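Local atomic coordinates of 2-oxoadipate dioxygenase/decarboxylase, chloroplastic/amyloplastic (Oryza sativa, PDB entry 6W1K), a protein that converts 2-oxoadipate and molecular oxygen into D-2-hydroxyglutarate and carbon dioxide, an iron(II)-dependent step of lysine breakdown in plant plastids. Residues T24-M29 with T113-P118; A61-G66 with K301-T306; I72-E77 with N189-N194; F82-R87 with P120-S125. All coordinates share one frame; numbering follows the deposited sequence.

Contact 1: T24-M29 with T113-P118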
# COMPACT_ATOMS: atom_id res chain seq x y z
N THR A 24 4.61 -15.55 -7.39
CA THR A 24 3.24 -16.00 -7.71
C THR A 24 2.26 -15.55 -6.64
O THR A 24 1.08 -15.33 -6.93
CB THR A 24 3.13 -17.52 -7.87
OG1 THR A 24 3.27 -18.17 -6.59
CG2 THR A 24 4.13 -18.04 -8.88
N VAL A 25 2.71 -15.41 -5.38
CA VAL A 25 1.80 -14.99 -4.32
C VAL A 25 1.43 -13.52 -4.50
O VAL A 25 0.25 -13.14 -4.40
CB VAL A 25 2.43 -15.24 -2.93
CG1 VAL A 25 1.52 -14.67 -1.81
CG2 VAL A 25 2.65 -16.74 -2.63
N ILE A 26 2.42 -12.66 -4.73
CA ILE A 26 2.08 -11.24 -4.84
C ILE A 26 1.34 -11.01 -6.14
O ILE A 26 0.55 -10.06 -6.23
CB ILE A 26 3.30 -10.29 -4.68
CG1 ILE A 26 4.45 -10.62 -5.61
CG2 ILE A 26 3.74 -10.32 -3.23
CD1 ILE A 26 5.48 -9.47 -5.75
N SER A 27 1.54 -11.89 -7.12
CA SER A 27 0.76 -11.81 -8.35
C SER A 27 -0.71 -12.08 -8.07
O SER A 27 -1.58 -11.40 -8.62
CB SER A 27 1.33 -12.79 -9.37
OG SER A 27 0.48 -12.86 -10.48
N ASN A 28 -1.00 -13.03 -7.18
CA ASN A 28 -2.39 -13.30 -6.83
C ASN A 28 -2.99 -12.16 -6.01
O ASN A 28 -4.16 -11.83 -6.18
CB ASN A 28 -2.49 -14.65 -6.10
CG ASN A 28 -2.41 -15.80 -7.06
OD1 ASN A 28 -2.84 -15.67 -8.19
ND2 ASN A 28 -1.84 -16.91 -6.64
N MET A 29 -2.20 -11.53 -5.13
CA MET A 29 -2.70 -10.35 -4.44
C MET A 29 -3.10 -9.28 -5.46
O MET A 29 -4.16 -8.66 -5.34
CB MET A 29 -1.65 -9.80 -3.48
CG MET A 29 -1.27 -10.76 -2.35
SD MET A 29 0.12 -10.10 -1.39
CE MET A 29 -0.05 -10.96 0.16
N THR A 113 8.41 -7.00 -15.39
CA THR A 113 7.82 -5.80 -14.83
C THR A 113 6.69 -6.18 -13.87
O THR A 113 6.29 -7.34 -13.78
CB THR A 113 7.31 -4.89 -15.94
OG1 THR A 113 6.37 -5.60 -16.75
CG2 THR A 113 8.52 -4.45 -16.81
N GLY A 114 6.22 -5.18 -13.13
CA GLY A 114 5.21 -5.41 -12.09
C GLY A 114 5.73 -6.35 -11.01
O GLY A 114 6.82 -6.18 -10.46
N VAL A 115 4.96 -7.40 -10.72
CA VAL A 115 5.41 -8.34 -9.70
C VAL A 115 6.60 -9.19 -10.18
O VAL A 115 7.23 -9.86 -9.35
CB VAL A 115 4.27 -9.27 -9.24
CG1 VAL A 115 3.15 -8.42 -8.63
CG2 VAL A 115 3.76 -10.13 -10.43
N TYR A 116 6.91 -9.18 -11.47
CA TYR A 116 8.11 -9.83 -12.00
C TYR A 116 9.27 -8.86 -12.23
O TYR A 116 10.30 -9.24 -12.81
CB TYR A 116 7.76 -10.58 -13.29
CG TYR A 116 6.66 -11.58 -13.04
CD1 TYR A 116 6.91 -12.75 -12.32
CD2 TYR A 116 5.36 -11.34 -13.47
CE1 TYR A 116 5.89 -13.66 -12.06
CE2 TYR A 116 4.33 -12.24 -13.22
CZ TYR A 116 4.60 -13.39 -12.50
OH TYR A 116 3.57 -14.28 -12.25
N GLY A 117 9.15 -7.63 -11.74
CA GLY A 117 10.20 -6.65 -11.81
C GLY A 117 10.88 -6.55 -10.47
O GLY A 117 10.87 -7.50 -9.68
N PRO A 118 11.49 -5.40 -10.18
CA PRO A 118 12.11 -5.23 -8.87
C PRO A 118 11.06 -5.43 -7.79
O PRO A 118 9.95 -4.91 -7.88
CB PRO A 118 12.65 -3.79 -8.90
CG PRO A 118 11.98 -3.13 -10.06
CD PRO A 118 11.66 -4.22 -11.05
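Val115 and Tyr116, in the loop between strands 97-103 and 121-127, rest on Ile26 and Ser27 of helix 16-36. The loop comes in through Thr113 and Gly114, the latter with a positive phi of 61°. Two overlapping turns begin here, closed by Tyr116 N to Thr113 O and Gly117 N to Gly114 O, and they present Val115 to the helix. Val115 then meets two neighbouring helix residues with its branches divided between them. Val115 CB lies 3.7 Å from Ile26 CD1, with Val115 CG1 against the same isoleucine, and the two side chains lie antiparallel, flank to flank. Ile26 holds CG1 between its backbone N and carbonyl carbon (chi1 53°), a placing that brings its CD1 end nearer the loop. Val115 CG2 instead packs on Ser27 CB at 3.8 Å and also lies over one face of the following ring, 3.5 Å above the plane of Tyr116 and toward its rim. Tyr116 reaches back alongside, and its OH stops 3.8 Å from Ser27 OG. Beyond it, Gly117 O bonds to Arg23 NH1, which also donates to Val115 O and so ties the loop backbone to an earlier turn of the helix. With Ser27 OG bonded to Lys31 within its own helix, the side-chain contact rests mainly on dispersion, and Arg23 adds a polar link between loop and helix.

Contact 2: A61-G66 with K301-T306. With OOG (2-oxoadipic acid), chain F.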
# COMPACT_ATOMS: atom_id res chain seq x y z
N ALA A 61 0.78 -1.80 -0.01
CA ALA A 61 0.37 -1.38 1.33
C ALA A 61 -0.85 -2.20 1.79
O ALA A 61 -1.66 -2.63 0.97
CB ALA A 61 0.06 0.12 1.37
N PHE A 62 -0.90 -2.48 3.09
CA PHE A 62 -1.95 -3.30 3.71
C PHE A 62 -2.38 -2.62 5.01
O PHE A 62 -1.60 -1.92 5.65
CB PHE A 62 -1.49 -4.74 4.03
CG PHE A 62 -0.98 -5.51 2.84
CD1 PHE A 62 0.35 -5.42 2.44
CD2 PHE A 62 -1.83 -6.32 2.11
CE1 PHE A 62 0.78 -6.13 1.35
CE2 PHE A 62 -1.41 -7.04 1.01
CZ PHE A 62 -0.09 -6.95 0.64
N ARG A 63 -3.65 -2.87 5.40
CA ARG A 63 -4.24 -2.35 6.62
C ARG A 63 -4.73 -3.48 7.51
O ARG A 63 -5.19 -4.52 7.03
CB ARG A 63 -5.41 -1.42 6.29
CG ARG A 63 -5.01 -0.20 5.48
CD ARG A 63 -6.16 0.76 5.33
NE ARG A 63 -5.77 1.95 4.58
CZ ARG A 63 -6.62 2.89 4.20
NH1 ARG A 63 -7.91 2.77 4.51
NH2 ARG A 63 -6.20 3.93 3.51
N THR A 64 -4.64 -3.27 8.83
CA THR A 64 -4.97 -4.36 9.75
C THR A 64 -5.53 -3.82 11.06
O THR A 64 -5.39 -2.63 11.38
CB THR A 64 -3.75 -5.23 10.06
OG1 THR A 64 -2.86 -4.49 10.92
CG2 THR A 64 -2.97 -5.65 8.80
N PHE A 65 -6.15 -4.71 11.83
CA PHE A 65 -6.61 -4.39 13.18
C PHE A 65 -5.54 -4.80 14.19
O PHE A 65 -5.21 -5.98 14.31
CB PHE A 65 -7.90 -5.13 13.49
CG PHE A 65 -9.11 -4.60 12.77
CD1 PHE A 65 -9.55 -3.31 12.98
CD2 PHE A 65 -9.84 -5.43 11.94
CE1 PHE A 65 -10.70 -2.84 12.34
CE2 PHE A 65 -11.00 -4.98 11.30
CZ PHE A 65 -11.42 -3.68 11.49
N GLY A 66 -5.02 -3.82 14.92
CA GLY A 66 -4.00 -4.07 15.94
C GLY A 66 -4.54 -4.60 17.25
O GLY A 66 -4.51 -3.93 18.29
N LYS A 301 -1.60 11.94 4.87
CA LYS A 301 -2.60 12.46 3.95
C LYS A 301 -3.00 11.44 2.89
O LYS A 301 -4.14 11.46 2.41
CB LYS A 301 -2.08 13.74 3.28
CG LYS A 301 -1.67 14.86 4.25
CD LYS A 301 -2.91 15.52 4.91
CE LYS A 301 -2.54 16.55 6.00
NZ LYS A 301 -2.91 16.10 7.38
N ILE A 302 -2.11 10.52 2.57
CA ILE A 302 -2.41 9.49 1.58
C ILE A 302 -3.41 8.49 2.14
O ILE A 302 -4.22 7.95 1.39
CB ILE A 302 -1.11 8.81 1.11
CG1 ILE A 302 -0.24 9.82 0.37
CG2 ILE A 302 -1.39 7.62 0.18
CD1 ILE A 302 1.18 9.34 0.08
N PHE A 303 -3.40 8.27 3.47
CA PHE A 303 -4.41 7.41 4.09
C PHE A 303 -5.82 7.86 3.71
O PHE A 303 -6.76 7.06 3.71
CB PHE A 303 -4.31 7.43 5.63
CG PHE A 303 -3.29 6.47 6.20
CD1 PHE A 303 -3.41 5.10 6.02
CD2 PHE A 303 -2.22 6.95 6.93
CE1 PHE A 303 -2.47 4.23 6.54
CE2 PHE A 303 -1.25 6.08 7.45
CZ PHE A 303 -1.39 4.72 7.25
N GLU A 304 -5.99 9.14 3.42
CA GLU A 304 -7.31 9.70 3.19
C GLU A 304 -7.81 9.48 1.77
O GLU A 304 -8.93 9.90 1.44
CB GLU A 304 -7.28 11.18 3.56
CG GLU A 304 -7.02 11.38 5.07
CD GLU A 304 -7.16 12.81 5.53
OE1 GLU A 304 -8.05 13.52 5.01
OE2 GLU A 304 -6.37 13.22 6.42
N SER A 305 -7.04 8.78 0.93
CA SER A 305 -7.54 8.40 -0.39
C SER A 305 -8.80 7.56 -0.30
O SER A 305 -9.58 7.54 -1.25
CB SER A 305 -6.45 7.65 -1.14
OG SER A 305 -5.28 8.45 -1.23
N THR A 306 -9.02 6.88 0.82
CA THR A 306 -10.21 6.07 0.99
C THR A 306 -11.28 6.77 1.81
O THR A 306 -12.34 6.16 2.04
CB THR A 306 -9.86 4.73 1.66
OG1 THR A 306 -9.05 4.96 2.82
CG2 THR A 306 -9.15 3.78 0.69
C2 OOG F . -1.16 3.48 3.50
C3 OOG F . -0.93 4.98 3.28
C4 OOG F . 0.55 5.32 3.50
C6 OOG F . 2.55 5.87 1.86
O4 OOG F . 3.09 6.64 2.69
O3 OOG F . 2.96 5.85 0.68
C5 OOG F . 1.40 4.97 2.28
C1 OOG F . -2.66 3.13 3.51
O1 OOG F . -3.02 2.11 3.97
O2 OOG F . -3.62 4.00 2.99
O5 OOG F . 1.17 4.00 1.65
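The guanidinium of Arg63 and the ring of Phe303 meet around the substrate, 2-oxoadipate, with partners at the edges of the first and over a face of the second. This is the substrate pocket of a glyoxalase-clan, VOC-like sheet, in which strand 57-65 supplies Arg63 and the 3-10 turn 303-306 that follows helix 296-302 supplies Phe303 and Thr306. At one guanidinium edge lies the C1 carboxylate of the ligand, held in a bidentate grip: Arg63 NE bonds to O1 of the ligand at 2.8 Å and Arg63 NH2 to its O2 at 2.6 Å, both nearly straight (175° and 174°). At the far end, also in plane, sits Thr306 OG1. The Phe303 ring takes C3 of the ligand over one face, 3.6 Å above the plane and toward the rim, and has Arg63 NH2 near its edge. The ligand's keto group, C5-O5, lies toward the other end of the molecule, so Arg63 recognises the remote carboxylate. An extended chain from CG to NE (chi2 -173°) carries the arginine head across from the strand. Trp185 makes a cation-pi contact with it, and Tyr265 OH is a further hydrogen-bond partner of the ligand. Paired charges in this buried site would probably strengthen the hold on the carboxylate. Thr306 OG1 accepts from two nitrogens at once, 3.0 Å from Arg63 NH1 and 3.1 Å from Arg63 NH2, while a weak bond of 3.2 Å joins Arg63 NH2 to Phe303 O.

Contact 3: I72-E77 with N189-N194. With OOG (2-oxoadipic acid), chain F.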
# COMPACT_ATOMS: atom_id res chain seq x y z
N ILE A 72 -0.04 -5.90 12.41
CA ILE A 72 1.07 -5.92 11.47
C ILE A 72 1.71 -7.31 11.42
O ILE A 72 2.02 -7.83 10.35
CB ILE A 72 2.10 -4.85 11.83
CG1 ILE A 72 1.51 -3.46 11.63
CG2 ILE A 72 3.35 -4.99 10.99
CD1 ILE A 72 2.28 -2.38 12.32
N LYS A 73 1.89 -7.95 12.58
CA LYS A 73 2.62 -9.20 12.62
C LYS A 73 1.93 -10.31 11.82
O LYS A 73 2.60 -11.24 11.36
CB LYS A 73 2.82 -9.63 14.06
CG LYS A 73 1.53 -9.90 14.79
CD LYS A 73 1.78 -10.61 16.12
CE LYS A 73 1.96 -9.64 17.25
NZ LYS A 73 1.50 -10.22 18.55
N SER A 74 0.60 -10.21 11.63
CA SER A 74 -0.12 -11.28 10.95
C SER A 74 0.25 -11.35 9.48
O SER A 74 0.17 -12.43 8.87
CB SER A 74 -1.64 -11.08 11.15
OG SER A 74 -2.14 -10.01 10.37
N LEU A 75 0.68 -10.25 8.89
CA LEU A 75 1.21 -10.26 7.54
C LEU A 75 2.73 -10.22 7.49
O LEU A 75 3.32 -10.76 6.55
CB LEU A 75 0.71 -9.06 6.74
CG LEU A 75 -0.63 -9.23 6.05
CD1 LEU A 75 -1.05 -7.82 5.59
CD2 LEU A 75 -0.53 -10.22 4.92
N ALA A 76 3.36 -9.59 8.47
CA ALA A 76 4.80 -9.36 8.36
C ALA A 76 5.56 -10.67 8.30
O ALA A 76 6.59 -10.74 7.65
CB ALA A 76 5.34 -8.56 9.53
N GLU A 77 5.08 -11.70 9.01
CA GLU A 77 5.79 -12.98 9.06
C GLU A 77 5.90 -13.63 7.68
O GLU A 77 6.90 -14.31 7.38
CB GLU A 77 5.05 -13.90 10.03
CG GLU A 77 5.83 -15.08 10.52
CD GLU A 77 4.94 -16.15 11.17
OE1 GLU A 77 5.37 -17.32 11.18
OE2 GLU A 77 3.82 -15.82 11.65
N ASN A 189 -12.73 -4.82 3.88
CA ASN A 189 -11.68 -5.21 2.94
C ASN A 189 -10.64 -6.16 3.53
O ASN A 189 -9.97 -6.87 2.77
CB ASN A 189 -10.93 -3.96 2.38
CG ASN A 189 -11.79 -3.12 1.43
OD1 ASN A 189 -11.97 -3.46 0.27
ND2 ASN A 189 -12.34 -2.03 1.95
N GLY A 190 -10.45 -6.17 4.84
CA GLY A 190 -9.54 -7.13 5.43
C GLY A 190 -8.12 -6.93 4.92
O GLY A 190 -7.63 -5.80 4.78
N TYR A 191 -7.47 -8.03 4.64
CA TYR A 191 -6.08 -8.08 4.22
C TYR A 191 -5.88 -7.85 2.72
O TYR A 191 -4.79 -8.14 2.19
CB TYR A 191 -5.51 -9.43 4.63
CG TYR A 191 -5.40 -9.66 6.11
CD1 TYR A 191 -4.46 -9.00 6.86
CD2 TYR A 191 -6.23 -10.59 6.75
CE1 TYR A 191 -4.33 -9.22 8.21
CE2 TYR A 191 -6.11 -10.83 8.07
CZ TYR A 191 -5.14 -10.15 8.81
OH TYR A 191 -5.00 -10.40 10.15
N ALA A 192 -6.90 -7.35 2.02
CA ALA A 192 -6.77 -7.04 0.61
C ALA A 192 -5.72 -5.96 0.41
O ALA A 192 -5.56 -5.05 1.23
CB ALA A 192 -8.09 -6.56 0.00
N LEU A 193 -4.98 -6.07 -0.68
CA LEU A 193 -4.02 -5.03 -1.01
C LEU A 193 -4.72 -3.68 -1.06
O LEU A 193 -5.71 -3.50 -1.79
CB LEU A 193 -3.40 -5.37 -2.36
CG LEU A 193 -2.36 -4.41 -2.87
CD1 LEU A 193 -1.08 -4.43 -2.03
CD2 LEU A 193 -2.09 -4.83 -4.30
N ASN A 194 -4.23 -2.73 -0.26
CA ASN A 194 -4.87 -1.41 -0.17
C ASN A 194 -4.44 -0.50 -1.32
O ASN A 194 -5.24 0.30 -1.82
CB ASN A 194 -4.53 -0.79 1.19
CG ASN A 194 -4.94 0.65 1.27
OD1 ASN A 194 -4.14 1.54 1.01
ND2 ASN A 194 -6.19 0.90 1.61
C2 OOG F . -1.16 3.48 3.50
C3 OOG F . -0.93 4.98 3.28
C4 OOG F . 0.55 5.32 3.50
C6 OOG F . 2.55 5.87 1.86
O4 OOG F . 3.09 6.64 2.69
O3 OOG F . 2.96 5.85 0.68
C5 OOG F . 1.40 4.97 2.28
C1 OOG F . -2.66 3.13 3.51
O1 OOG F . -3.02 2.11 3.97
O2 OOG F . -3.62 4.00 2.99
O5 OOG F . 1.17 4.00 1.65
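Tyr191 points its ring at helix 72-81, where Ser74 meets the hydroxyl end and Leu75 the part nearer the ring's root. The phenol projects from the loop joining helix 181-189 to strand 195-199, and both helix residues approach it obliquely to the ring plane. Leu75 runs past the phenol in the opposite sense, Leu75 CD1 coming to 3.8 Å from Tyr191 CD1. Ser74 sits farther out: its OG is 3.2 Å from Tyr191 CE1 and 2.9 Å from Tyr191 OH. That position follows from its first torsion, with OG tucked between the backbone N and the carbonyl carbon (chi1 73°), where it also hydrogen-bonds to Gly71 O, in the residues leading into helix 72-81. A type II' beta turn from Asn189 to Ala192 shapes the loop; in it Gly190, with positive phi (62°), leaves the preceding helix and Tyr191 takes the next corner. Ala154 of helix 154-160 touches Ser74, Leu75 and Tyr191 alike, and Leu75 also rests on Phe62 of strand 57-65. A few residues on, Asn194 reaches the 2-oxoadipate pocket, so the turn sits just ahead of a substrate-lining residue. Tyr191 OH is hydrogen-bonded to Tyr70 O. The protons of two hydroxyls thus serve four close approaches, three of them (one weak, Ser74 OG to Tyr70 O) to carbonyls that can only accept, and the small network ties the loop to the residues leading into helix 72-81 through neutral hydroxyl and carbonyl groups.

Contact 4: F82-R87 with P120-S125. With OOG (2-oxoadipic acid), chain F.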
# COMPACT_ATOMS: atom_id res chain seq x y z
N PHE A 82 10.08 -14.63 3.38
CA PHE A 82 10.63 -14.44 2.05
C PHE A 82 11.61 -13.27 1.98
O PHE A 82 11.71 -12.56 0.98
CB PHE A 82 9.47 -14.33 1.05
CG PHE A 82 8.78 -15.66 0.86
CD1 PHE A 82 9.36 -16.66 0.06
CD2 PHE A 82 7.61 -15.96 1.56
CE1 PHE A 82 8.80 -17.93 -0.06
CE2 PHE A 82 7.03 -17.22 1.43
CZ PHE A 82 7.61 -18.21 0.62
N GLY A 83 12.44 -13.13 3.03
CA GLY A 83 13.65 -12.34 2.96
C GLY A 83 13.47 -10.85 3.13
O GLY A 83 14.46 -10.10 3.03
N TYR A 84 12.26 -10.38 3.41
CA TYR A 84 12.08 -8.97 3.70
C TYR A 84 12.61 -8.63 5.10
O TYR A 84 12.68 -9.46 6.00
CB TYR A 84 10.62 -8.56 3.61
CG TYR A 84 10.14 -8.32 2.21
CD1 TYR A 84 9.98 -9.37 1.33
CD2 TYR A 84 9.89 -7.02 1.75
CE1 TYR A 84 9.54 -9.15 0.04
CE2 TYR A 84 9.47 -6.79 0.47
CZ TYR A 84 9.28 -7.87 -0.39
OH TYR A 84 8.86 -7.65 -1.68
N VAL A 85 13.01 -7.37 5.24
CA VAL A 85 13.72 -6.86 6.41
C VAL A 85 12.88 -5.73 6.98
O VAL A 85 12.59 -4.76 6.27
CB VAL A 85 15.12 -6.34 6.03
CG1 VAL A 85 15.90 -5.76 7.22
CG2 VAL A 85 15.95 -7.48 5.39
N PRO A 86 12.50 -5.78 8.26
CA PRO A 86 11.76 -4.66 8.85
C PRO A 86 12.63 -3.41 8.96
O PRO A 86 13.82 -3.45 9.29
CB PRO A 86 11.33 -5.19 10.23
CG PRO A 86 12.31 -6.24 10.56
CD PRO A 86 12.70 -6.88 9.23
N ARG A 87 12.00 -2.28 8.67
CA ARG A 87 12.69 -1.00 8.71
C ARG A 87 12.04 -0.08 9.74
O ARG A 87 11.85 -0.48 10.89
CB ARG A 87 12.72 -0.42 7.30
CG ARG A 87 13.39 -1.40 6.29
CD ARG A 87 14.96 -1.51 6.48
NE ARG A 87 15.56 -0.23 6.14
CZ ARG A 87 16.04 0.10 4.95
NH1 ARG A 87 16.06 -0.77 3.96
NH2 ARG A 87 16.53 1.31 4.74
N PRO A 120 8.70 -5.20 -4.66
CA PRO A 120 8.23 -3.98 -3.99
C PRO A 120 8.55 -3.99 -2.50
O PRO A 120 8.67 -5.05 -1.87
CB PRO A 120 6.72 -4.01 -4.24
CG PRO A 120 6.37 -5.50 -4.27
CD PRO A 120 7.59 -6.13 -4.98
N ARG A 121 8.76 -2.78 -1.98
CA ARG A 121 8.71 -2.57 -0.54
C ARG A 121 7.30 -2.91 -0.06
O ARG A 121 6.35 -2.97 -0.84
CB ARG A 121 9.08 -1.13 -0.18
CG ARG A 121 10.46 -0.65 -0.69
CD ARG A 121 10.48 0.86 -0.62
NE ARG A 121 11.65 1.50 -1.19
CZ ARG A 121 11.82 1.75 -2.49
NH1 ARG A 121 10.89 1.39 -3.37
NH2 ARG A 121 12.92 2.35 -2.88
N ILE A 122 7.17 -3.16 1.24
CA ILE A 122 5.87 -3.43 1.83
C ILE A 122 5.63 -2.45 2.98
O ILE A 122 6.50 -2.26 3.83
CB ILE A 122 5.74 -4.89 2.34
CG1 ILE A 122 6.16 -5.90 1.28
CG2 ILE A 122 4.30 -5.13 2.79
CD1 ILE A 122 5.20 -6.09 0.18
N PHE A 123 4.45 -1.83 2.99
CA PHE A 123 4.03 -0.88 4.02
C PHE A 123 2.81 -1.49 4.69
O PHE A 123 1.82 -1.78 4.01
CB PHE A 123 3.71 0.49 3.39
CG PHE A 123 3.40 1.58 4.37
CD1 PHE A 123 2.16 1.65 5.01
CD2 PHE A 123 4.35 2.57 4.64
CE1 PHE A 123 1.88 2.69 5.92
CE2 PHE A 123 4.09 3.60 5.54
CZ PHE A 123 2.86 3.65 6.19
N ILE A 124 2.89 -1.77 6.01
CA ILE A 124 1.80 -2.44 6.72
C ILE A 124 1.44 -1.58 7.92
O ILE A 124 2.30 -1.26 8.75
CB ILE A 124 2.17 -3.85 7.20
CG1 ILE A 124 2.71 -4.68 6.03
CG2 ILE A 124 0.94 -4.50 7.77
CD1 ILE A 124 3.26 -6.05 6.42
N SER A 125 0.19 -1.18 8.00
CA SER A 125 -0.27 -0.37 9.12
C SER A 125 -1.25 -1.19 9.95
O SER A 125 -1.76 -2.23 9.51
CB SER A 125 -0.88 0.93 8.61
OG SER A 125 -1.98 0.68 7.77
C2 OOG F . -1.16 3.48 3.50
C3 OOG F . -0.93 4.98 3.28
C4 OOG F . 0.55 5.32 3.50
C6 OOG F . 2.55 5.87 1.86
O4 OOG F . 3.09 6.64 2.69
O3 OOG F . 2.96 5.85 0.68
C5 OOG F . 1.40 4.97 2.28
C1 OOG F . -2.66 3.13 3.51
O1 OOG F . -3.02 2.11 3.97
O2 OOG F . -3.62 4.00 2.99
O5 OOG F . 1.17 4.00 1.65
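Tyr84 leans across to Pro120 and Ile122, which meet different parts of its ring. Tyr84 OH donates to Pro120 O over a short 2.6 Å. The bond lies in the carbonyl plane, with a C=O...donor angle of 154°, and Pro120 O in turn lies in the plane of the phenol ring at its edge. The same Pro120 O comes to 3.0 Å from Tyr84 CE2, so the carbonyl sits beside the CE2-CZ side of the ring. The proline contributes its ring too, with Pro120 CD 3.8 Å from Tyr84 OH. Ile122 crosses the tyrosine at about a right angle and sets CG1 3.5 Å from Tyr84 CE2. CG of Tyr84 stands anti to its carbonyl carbon, beside the backbone N (chi1 -80°), which aims the ring at strand 121-127. Just before it Gly83, with positive phi, is the C-prime residue of a Schellman motif that ends helix 72-81. Phe79 of that helix meets the Tyr84 ring edge-to-face and also touches Ile122. Along strand 121-127 the side chains alternate: Ile122 turns to Tyr84, whereas Phe123 turns to the pocket and lays one ring face over C4 of 2-oxoadipate. Arg121, likewise directed away from Tyr84, forms salt bridges with Asp292 and Glu287. Here one polar bond and a patch of apolar contact work together: the short hydrogen bond satisfies a buried phenol and holds the hydroxyl end of the ring on the carbonyl just ahead of the strand, and Ile122 CG1 packs obliquely against the CE2 side of the ring.

Overall arrangement
From the N terminus, helix 16-36 comes first, and contact 1 joins it to the loop at 113-118. Strand 57-65 follows and is joined in contact 2 to 301-306, near the C terminus, the widest loop of the four. Inside that loop contact 3 joins helix 72-81 to 189-194, and contact 4, joining 82-87 to 120-125, nests inside contact 3. Contact 1 crosses the other three. Strand 57-65, helix 72-81 and strands 85-92, 97-103 and 121-127 run in the beta-alpha-beta-beta-beta order of a glyoxalase-type module; contacts 2, 3 and 4 each bring a residue to 2-oxoadipate, while contact 1 joins helix 16-36 to the loop before strand 121-127.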